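Long-range contacts in T-lymphoma invasion and metastasis-inducing protein 1 (Homo sapiens, PDB 4K2P), which is a Rac guanine-nucleotide exchange factor whose PH and coiled-coil region probably binds phosphoinositides and protein partners such as Par-3: residues K10-L14 with E108-W112; N73-Q77 with F193-Y198. The protein carries 5 engineered substitutions. One frame throughout, in Å; residues are numbered along the deposited sequence.

Interaction 1 (K10-L14 with E108-W112); sequences KAGAL and ELENW
K10 and W112 bring strand 10-14 and helix 108-112 together: the axes of these short segments pass 10.3 Å apart at 138° between their N-to-C directions, and the alpha carbons draw closest where K10 faces W112. The indole of W112 bridges the gap and is held between two side chains of the strand. On one face lies the K10 chain, whose CG sits 3.6 Å from the centroid of the six-membered ring, almost on its normal. On the opposite face L14 brings CD1 to 4.0 Å from the same centroid, a second CH-pi contact, while its CD2 approaches NE1. Between them G12 meets the ring edge, its N 3.5 Å from W112 CZ2. The K10 chain starts with CG opposite the backbone N (chi1 177°), bends once at chi2 and then runs extended across the indole, which carries NZ to the carboxylate of E108. There NZ donates to OE2 at 2.9 Å in a salt bridge, reaching the oxygen from above the carboxylate plane. N111 CB borders the ammonium group. F89 also packs against W112, the two ring planes inclined by about 20°, and backbone bonds from K10, G12 and L14 tie the strand to strand 37-44. This is the C-terminal helix 106-128 of the PH fold closing one end of its curled sheet, with W112 as one of the side chains it inserts. One lysine thus does two jobs: its methylenes cover an aromatic face, while its charge, paired with E108, stays at the partly exposed margin, where the carboxylate would help to hold the aliphatic chain over the indole.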
ATOM      1  N   LYS A  10      17.450   6.507   5.539  1.00 26.13           N
ATOM      2  CA  LYS A  10      17.988   5.615   4.512  1.00 27.61           C
ATOM      3  C   LYS A  10      18.136   6.395   3.214  1.00 27.18           C
ATOM      4  O   LYS A  10      17.243   7.143   2.843  1.00 23.48           O
ATOM      5  CB  LYS A  10      17.069   4.403   4.301  1.00 27.17           C
ATOM      6  CG  LYS A  10      17.496   3.442   3.202  1.00 27.74           C
ATOM      7  CD  LYS A  10      18.735   2.674   3.603  1.00 31.98           C
ATOM      8  CE  LYS A  10      19.064   1.564   2.612  1.00 32.27           C
ATOM      9  NZ  LYS A  10      20.374   0.968   2.961  1.00 35.93           N
ATOM     10  N   ALA A  11      19.254   6.211   2.518  1.00 28.87           N
ATOM     11  CA  ALA A  11      19.461   6.871   1.233  1.00 27.51           C
ATOM     12  C   ALA A  11      20.320   5.997   0.319  1.00 28.12           C
ATOM     13  O   ALA A  11      21.219   5.310   0.790  1.00 29.45           O
ATOM     14  CB  ALA A  11      20.109   8.233   1.437  1.00 28.58           C
ATOM     15  N   GLY A  12      20.043   6.025  -0.983  1.00 25.64           N
ATOM     16  CA  GLY A  12      20.816   5.244  -1.929  1.00 28.08           C
ATOM     17  C   GLY A  12      20.436   5.519  -3.370  1.00 25.84           C
ATOM     18  O   GLY A  12      19.414   6.125  -3.645  1.00 24.84           O
ATOM     19  N   ALA A  13      21.271   5.059  -4.288  1.00 24.00           N
ATOM     20  CA  ALA A  13      21.021   5.206  -5.707  1.00 24.17           C
ATOM     21  C   ALA A  13      20.046   4.122  -6.167  1.00 27.09           C
ATOM     22  O   ALA A  13      20.282   2.940  -5.946  1.00 28.49           O
ATOM     23  CB  ALA A  13      22.327   5.131  -6.480  1.00 27.16           C
ATOM     24  N   LEU A  14      18.948   4.542  -6.785  1.00 24.55           N
ATOM     25  CA  LEU A  14      17.911   3.636  -7.261  1.00 26.02           C
ATOM     26  C   LEU A  14      17.492   3.990  -8.674  1.00 24.92           C
ATOM     27  O   LEU A  14      17.474   5.165  -9.040  1.00 24.57           O
ATOM     28  CB  LEU A  14      16.678   3.702  -6.359  1.00 25.03           C
ATOM     29  CG  LEU A  14      16.855   3.290  -4.899  1.00 26.20           C
ATOM     30  CD1 LEU A  14      15.606   3.648  -4.079  1.00 25.78           C
ATOM     31  CD2 LEU A  14      17.164   1.808  -4.811  1.00 25.54           C
ATOM     32  N   GLU A 108      19.767  -5.404   0.076  1.00 27.06           N
ATOM     33  CA  GLU A 108      19.486  -3.980   0.005  1.00 26.35           C
ATOM     34  C   GLU A 108      18.008  -3.721  -0.220  1.00 25.00           C
ATOM     35  O   GLU A 108      17.451  -2.752   0.298  1.00 21.98           O
ATOM     36  CB  GLU A 108      20.309  -3.335  -1.103  1.00 30.38           C
ATOM     37  CG  GLU A 108      20.331  -1.828  -1.046  1.00 34.33           C
ATOM     38  CD  GLU A 108      21.025  -1.280   0.202  1.00 39.70           C
ATOM     39  OE1 GLU A 108      21.589  -2.060   1.004  1.00 42.95           O
ATOM     40  OE2 GLU A 108      21.016  -0.049   0.367  1.00 39.95           O
ATOM     41  N   LEU A 109      17.366  -4.597  -0.982  1.00 23.82           N
ATOM     42  CA  LEU A 109      15.935  -4.487  -1.208  1.00 22.40           C
ATOM     43  C   LEU A 109      15.207  -4.593   0.123  1.00 19.86           C
ATOM     44  O   LEU A 109      14.339  -3.785   0.425  1.00 19.98           O
ATOM     45  CB  LEU A 109      15.456  -5.571  -2.178  1.00 22.78           C
ATOM     46  CG  LEU A 109      13.955  -5.634  -2.482  1.00 23.02           C
ATOM     47  CD1 LEU A 109      13.750  -6.197  -3.873  1.00 23.95           C
ATOM     48  CD2 LEU A 109      13.215  -6.487  -1.470  1.00 24.55           C
ATOM     49  N   GLU A 110      15.582  -5.582   0.920  1.00 22.75           N
ATOM     50  CA  GLU A 110      14.952  -5.799   2.214  1.00 27.47           C
ATOM     51  C   GLU A 110      15.209  -4.616   3.136  1.00 28.31           C
ATOM     52  O   GLU A 110      14.369  -4.272   3.952  1.00 31.24           O
ATOM     53  CB  GLU A 110      15.470  -7.082   2.866  1.00 32.28           C
ATOM     54  CG  GLU A 110      14.894  -8.366   2.291  1.00 37.20           C
ATOM     55  CD  GLU A 110      15.696  -9.600   2.694  1.00 45.51           C
ATOM     56  OE1 GLU A 110      16.691  -9.455   3.437  1.00 51.74           O
ATOM     57  OE2 GLU A 110      15.324 -10.718   2.277  1.00 46.28           O
ATOM     58  N   ASN A 111      16.372  -3.992   3.007  1.00 27.34           N
ATOM     59  CA  ASN A 111      16.693  -2.839   3.839  1.00 25.66           C
ATOM     60  C   ASN A 111      15.826  -1.632   3.499  1.00 24.17           C
ATOM     61  O   ASN A 111      15.448  -0.870   4.383  1.00 26.46           O
ATOM     62  CB  ASN A 111      18.173  -2.481   3.710  1.00 28.43           C
ATOM     63  CG  ASN A 111      19.063  -3.427   4.485  1.00 34.28           C
ATOM     64  OD1 ASN A 111      18.617  -4.087   5.427  1.00 37.87           O
ATOM     65  ND2 ASN A 111      20.333  -3.497   4.097  1.00 36.99           N
ATOM     66  N   TRP A 112      15.518  -1.456   2.219  1.00 21.84           N
ATOM     67  CA  TRP A 112      14.653  -0.365   1.788  1.00 19.21           C
ATOM     68  C   TRP A 112      13.230  -0.609   2.288  1.00 22.84           C
ATOM     69  O   TRP A 112      12.565   0.314   2.758  1.00 23.84           O
ATOM     70  CB  TRP A 112      14.677  -0.219   0.262  1.00 19.88           C
ATOM     71  CG  TRP A 112      15.738   0.717  -0.234  1.00 21.43           C
ATOM     72  CD1 TRP A 112      16.903   0.389  -0.890  1.00 23.58           C
ATOM     73  CD2 TRP A 112      15.742   2.143  -0.104  1.00 22.41           C
ATOM     74  NE1 TRP A 112      17.626   1.534  -1.169  1.00 24.65           N
ATOM     75  CE2 TRP A 112      16.931   2.620  -0.702  1.00 23.87           C
ATOM     76  CE3 TRP A 112      14.854   3.064   0.457  1.00 22.66           C
ATOM     77  CZ2 TRP A 112      17.247   3.973  -0.753  1.00 25.38           C
ATOM     78  CZ3 TRP A 112      15.180   4.409   0.409  1.00 25.49           C
ATOM     79  CH2 TRP A 112      16.360   4.850  -0.195  1.00 25.90           C
TER

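Interaction 2 (N73-Q77 with F193-Y198); sequences NSIVQ and FRFRCY
The start of PH-domain strand 75-78 and the loop before it pack against helix 168-203 of the CC-Ex region, I75 and N73 meeting R194 and S74 meeting Y198. Strand 75-77 and helix 193-198 run at 72° to each other, their axes 9.2 Å apart at closest. The hydroxyl of Y198 donates to S74 O at 2.9 Å, in the carbonyl plane and on a lone pair. Seen from the phenol, S74 O lies in plane at the ring edge. The same hydroxyl accepts NH1 of R194 at 3.1 Å, nearly straight at 162° and close to the guanidinium plane. S74 O is thereby gripped by a phenol that the arginine itself steadies. The R194 chain leaves the helix extended and turns at chi3, which swings the guanidinium beside N73. N73 CB lies over one of its faces, and NH1 makes a weak, strongly bent bond to N73 OD1 at 2.9 Å. NH2 is engaged by D191 in a salt bridge. Between the backbone and the guanidinium, the arginine's methylenes serve as a hydrocarbon surface: I75 CG1 rests 3.7 Å from R194 CD. I75 CD1 reaches the edge of F193 at 4.2 Å from CD1. Further along, the amide of Q77 lies at the rim of the F193 ring, OE1 3.8 Å from CZ, its plane turned 71° from the ring. Q77 NE2 is tethered to V76 O. S74 OG is hydrogen-bonded to V71 O. The contact is an interdomain interface, in which a helix of the CC-Ex region crosses the start of a PH-domain strand at a steep angle, with hydrogen bonds at the loop, and I75 and the Q77 amide packed on R194 and F193 along the strand.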
ATOM      1  N   ASN A  73       1.573   5.888   5.315  1.00 27.48           N
ATOM      2  CA  ASN A  73       0.535   4.875   5.100  1.00 29.28           C
ATOM      3  C   ASN A  73       0.682   4.156   3.757  1.00 27.06           C
ATOM      4  O   ASN A  73      -0.301   3.789   3.121  1.00 27.94           O
ATOM      5  CB  ASN A  73      -0.861   5.502   5.225  1.00 30.36           C
ATOM      6  CG  ASN A  73      -1.160   5.971   6.638  1.00 33.08           C
ATOM      7  OD1 ASN A  73      -0.922   5.252   7.608  1.00 34.72           O
ATOM      8  ND2 ASN A  73      -1.684   7.179   6.761  1.00 32.99           N
ATOM      9  N   SER A  74       1.928   3.935   3.353  1.00 24.82           N
ATOM     10  CA  SER A  74       2.244   3.198   2.137  1.00 23.84           C
ATOM     11  C   SER A  74       2.437   1.704   2.398  1.00 23.43           C
ATOM     12  O   SER A  74       2.527   1.260   3.540  1.00 25.44           O
ATOM     13  CB  SER A  74       3.510   3.759   1.494  1.00 24.83           C
ATOM     14  OG  SER A  74       3.290   5.059   0.994  1.00 28.46           O
ATOM     15  N   ILE A  75       2.481   0.934   1.319  1.00 21.41           N
ATOM     16  CA  ILE A  75       2.924  -0.447   1.367  1.00 25.39           C
ATOM     17  C   ILE A  75       4.068  -0.595   0.372  1.00 19.68           C
ATOM     18  O   ILE A  75       4.035  -0.029  -0.708  1.00 20.18           O
ATOM     19  CB  ILE A  75       1.790  -1.442   1.014  1.00 27.84           C
ATOM     20  CG1 ILE A  75       0.700  -1.427   2.089  1.00 35.39           C
ATOM     21  CG2 ILE A  75       2.339  -2.861   0.874  1.00 31.87           C
ATOM     22  CD1 ILE A  75      -0.587  -2.171   1.689  1.00 36.88           C
ATOM     23  N   VAL A  76       5.067  -1.384   0.733  1.00 21.43           N
ATOM     24  CA  VAL A  76       6.162  -1.688  -0.160  1.00 20.78           C
ATOM     25  C   VAL A  76       6.197  -3.205  -0.272  1.00 22.42           C
ATOM     26  O   VAL A  76       6.063  -3.906   0.731  1.00 22.58           O
ATOM     27  CB  VAL A  76       7.517  -1.141   0.335  1.00 23.35           C
ATOM     28  CG1 VAL A  76       8.561  -1.255  -0.763  1.00 21.79           C
ATOM     29  CG2 VAL A  76       7.389   0.310   0.777  1.00 25.28           C
ATOM     30  N   GLN A  77       6.357  -3.694  -1.498  1.00 21.13           N
ATOM     31  CA  GLN A  77       6.404  -5.125  -1.797  1.00 22.43           C
ATOM     32  C   GLN A  77       7.541  -5.426  -2.763  1.00 21.50           C
ATOM     33  O   GLN A  77       7.704  -4.737  -3.758  1.00 21.05           O
ATOM     34  CB  GLN A  77       5.091  -5.604  -2.428  1.00 22.51           C
ATOM     35  CG  GLN A  77       3.873  -5.529  -1.528  1.00 23.83           C
ATOM     36  CD  GLN A  77       3.834  -6.654  -0.523  1.00 26.20           C
ATOM     37  OE1 GLN A  77       3.406  -7.768  -0.831  1.00 28.11           O
ATOM     38  NE2 GLN A  77       4.265  -6.366   0.693  1.00 27.37           N
ATOM     39  N   PHE A 193      -3.235  -5.876   6.584  1.00 24.06           N
ATOM     40  CA  PHE A 193      -2.035  -6.350   5.899  1.00 26.21           C
ATOM     41  C   PHE A 193      -0.935  -5.307   6.052  1.00 26.95           C
ATOM     42  O   PHE A 193       0.222  -5.631   6.315  1.00 28.50           O
ATOM     43  CB  PHE A 193      -2.354  -6.623   4.423  1.00 24.08           C
ATOM     44  CG  PHE A 193      -1.174  -7.059   3.593  1.00 23.31           C
ATOM     45  CD1 PHE A 193      -0.392  -6.129   2.932  1.00 23.77           C
ATOM     46  CD2 PHE A 193      -0.886  -8.399   3.431  1.00 24.24           C
ATOM     47  CE1 PHE A 193       0.678  -6.525   2.159  1.00 25.42           C
ATOM     48  CE2 PHE A 193       0.178  -8.806   2.655  1.00 25.18           C
ATOM     49  CZ  PHE A 193       0.962  -7.868   2.014  1.00 25.95           C
ATOM     50  N   ARG A 194      -1.325  -4.046   5.913  1.00 25.03           N
ATOM     51  CA  ARG A 194      -0.400  -2.932   5.987  1.00 25.24           C
ATOM     52  C   ARG A 194       0.216  -2.819   7.381  1.00 25.61           C
ATOM     53  O   ARG A 194       1.430  -2.661   7.518  1.00 26.19           O
ATOM     54  CB  ARG A 194      -1.111  -1.637   5.605  1.00 26.06           C
ATOM     55  CG  ARG A 194      -0.208  -0.422   5.601  1.00 29.48           C
ATOM     56  CD  ARG A 194      -0.780   0.703   4.760  1.00 31.88           C
ATOM     57  NE  ARG A 194      -2.084   1.162   5.242  1.00 33.53           N
ATOM     58  CZ  ARG A 194      -2.263   1.982   6.272  1.00 34.12           C
ATOM     59  NH1 ARG A 194      -1.225   2.417   6.969  1.00 33.58           N
ATOM     60  NH2 ARG A 194      -3.487   2.350   6.628  1.00 36.52           N
ATOM     61  N   PHE A 195      -0.611  -2.910   8.417  1.00 25.36           N
ATOM     62  CA  PHE A 195      -0.104  -2.813   9.777  1.00 27.63           C
ATOM     63  C   PHE A 195       0.763  -4.015  10.089  1.00 28.20           C
ATOM     64  O   PHE A 195       1.734  -3.903  10.828  1.00 27.53           O
ATOM     65  CB  PHE A 195      -1.240  -2.678  10.794  1.00 29.76           C
ATOM     66  CG  PHE A 195      -1.827  -1.298  10.857  1.00 34.93           C
ATOM     67  CD1 PHE A 195      -1.083  -0.246  11.353  1.00 40.22           C
ATOM     68  CD2 PHE A 195      -3.114  -1.048  10.424  1.00 38.26           C
ATOM     69  CE1 PHE A 195      -1.611   1.031  11.414  1.00 43.26           C
ATOM     70  CE2 PHE A 195      -3.645   0.233  10.484  1.00 41.27           C
ATOM     71  CZ  PHE A 195      -2.889   1.269  10.978  1.00 43.09           C
ATOM     72  N   ARG A 196       0.433  -5.164   9.510  1.00 28.21           N
ATOM     73  CA  ARG A 196       1.246  -6.355   9.708  1.00 29.18           C
ATOM     74  C   ARG A 196       2.593  -6.220   9.004  1.00 29.59           C
ATOM     75  O   ARG A 196       3.587  -6.809   9.427  1.00 30.76           O
ATOM     76  CB  ARG A 196       0.510  -7.595   9.219  1.00 29.05           C
ATOM     77  CG  ARG A 196      -0.504  -8.110  10.213  1.00 31.03           C
ATOM     78  CD  ARG A 196      -1.272  -9.297   9.678  1.00 34.21           C
ATOM     79  NE  ARG A 196      -2.184  -9.818  10.691  1.00 40.50           N
ATOM     80  CZ  ARG A 196      -3.297 -10.496  10.435  1.00 43.57           C
ATOM     81  NH1 ARG A 196      -3.670 -10.731   9.183  1.00 43.15           N
ATOM     82  NH2 ARG A 196      -4.044 -10.931  11.440  1.00 46.15           N
ATOM     83  N   CYS A 197       2.626  -5.449   7.929  1.00 26.78           N
ATOM     84  CA  CYS A 197       3.884  -5.166   7.264  1.00 27.69           C
ATOM     85  C   CYS A 197       4.750  -4.295   8.163  1.00 29.05           C
ATOM     86  O   CYS A 197       5.951  -4.538   8.311  1.00 31.08           O
ATOM     87  CB  CYS A 197       3.655  -4.469   5.924  1.00 27.58           C
ATOM     88  SG  CYS A 197       3.150  -5.557   4.588  1.00 29.34           S
ATOM     89  N   TYR A 198       4.137  -3.273   8.755  1.00 28.50           N
ATOM     90  CA  TYR A 198       4.855  -2.338   9.626  1.00 29.42           C
ATOM     91  C   TYR A 198       5.413  -3.062  10.834  1.00 30.74           C
ATOM     92  O   TYR A 198       6.556  -2.855  11.238  1.00 31.64           O
ATOM     93  CB  TYR A 198       3.935  -1.217  10.105  1.00 29.95           C
ATOM     94  CG  TYR A 198       3.379  -0.324   9.025  1.00 29.05           C
ATOM     95  CD1 TYR A 198       3.793  -0.432   7.697  1.00 27.45           C
ATOM     96  CD2 TYR A 198       2.431   0.634   9.338  1.00 28.98           C
ATOM     97  CE1 TYR A 198       3.271   0.402   6.722  1.00 26.78           C
ATOM     98  CE2 TYR A 198       1.911   1.458   8.386  1.00 29.02           C
ATOM     99  CZ  TYR A 198       2.323   1.340   7.076  1.00 26.90           C
ATOM    100  OH  TYR A 198       1.781   2.189   6.145  1.00 26.57           O
TER

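In the fold
Both contacts set a helix against the PH-domain sheet. Interaction 1 stays within the PH fold, joining its first strand to helix 106-128, and is only partly buried. Interaction 2 is buried near the middle of the chain and joins that fold to the long helix 168-203. Their centres are about 17 Å apart, with nearest atoms about 6 Å apart and no touch. Helix 106-128 connects them, since V76 of interaction 2 packs on its I113 and I116. The chemistry follows the setting: a salt bridge at the margin of an aromatic contact in interaction 1, against a phenol and an arginine bonding to neutral oxygens, with I75 packed on R194 and F193, in interaction 2.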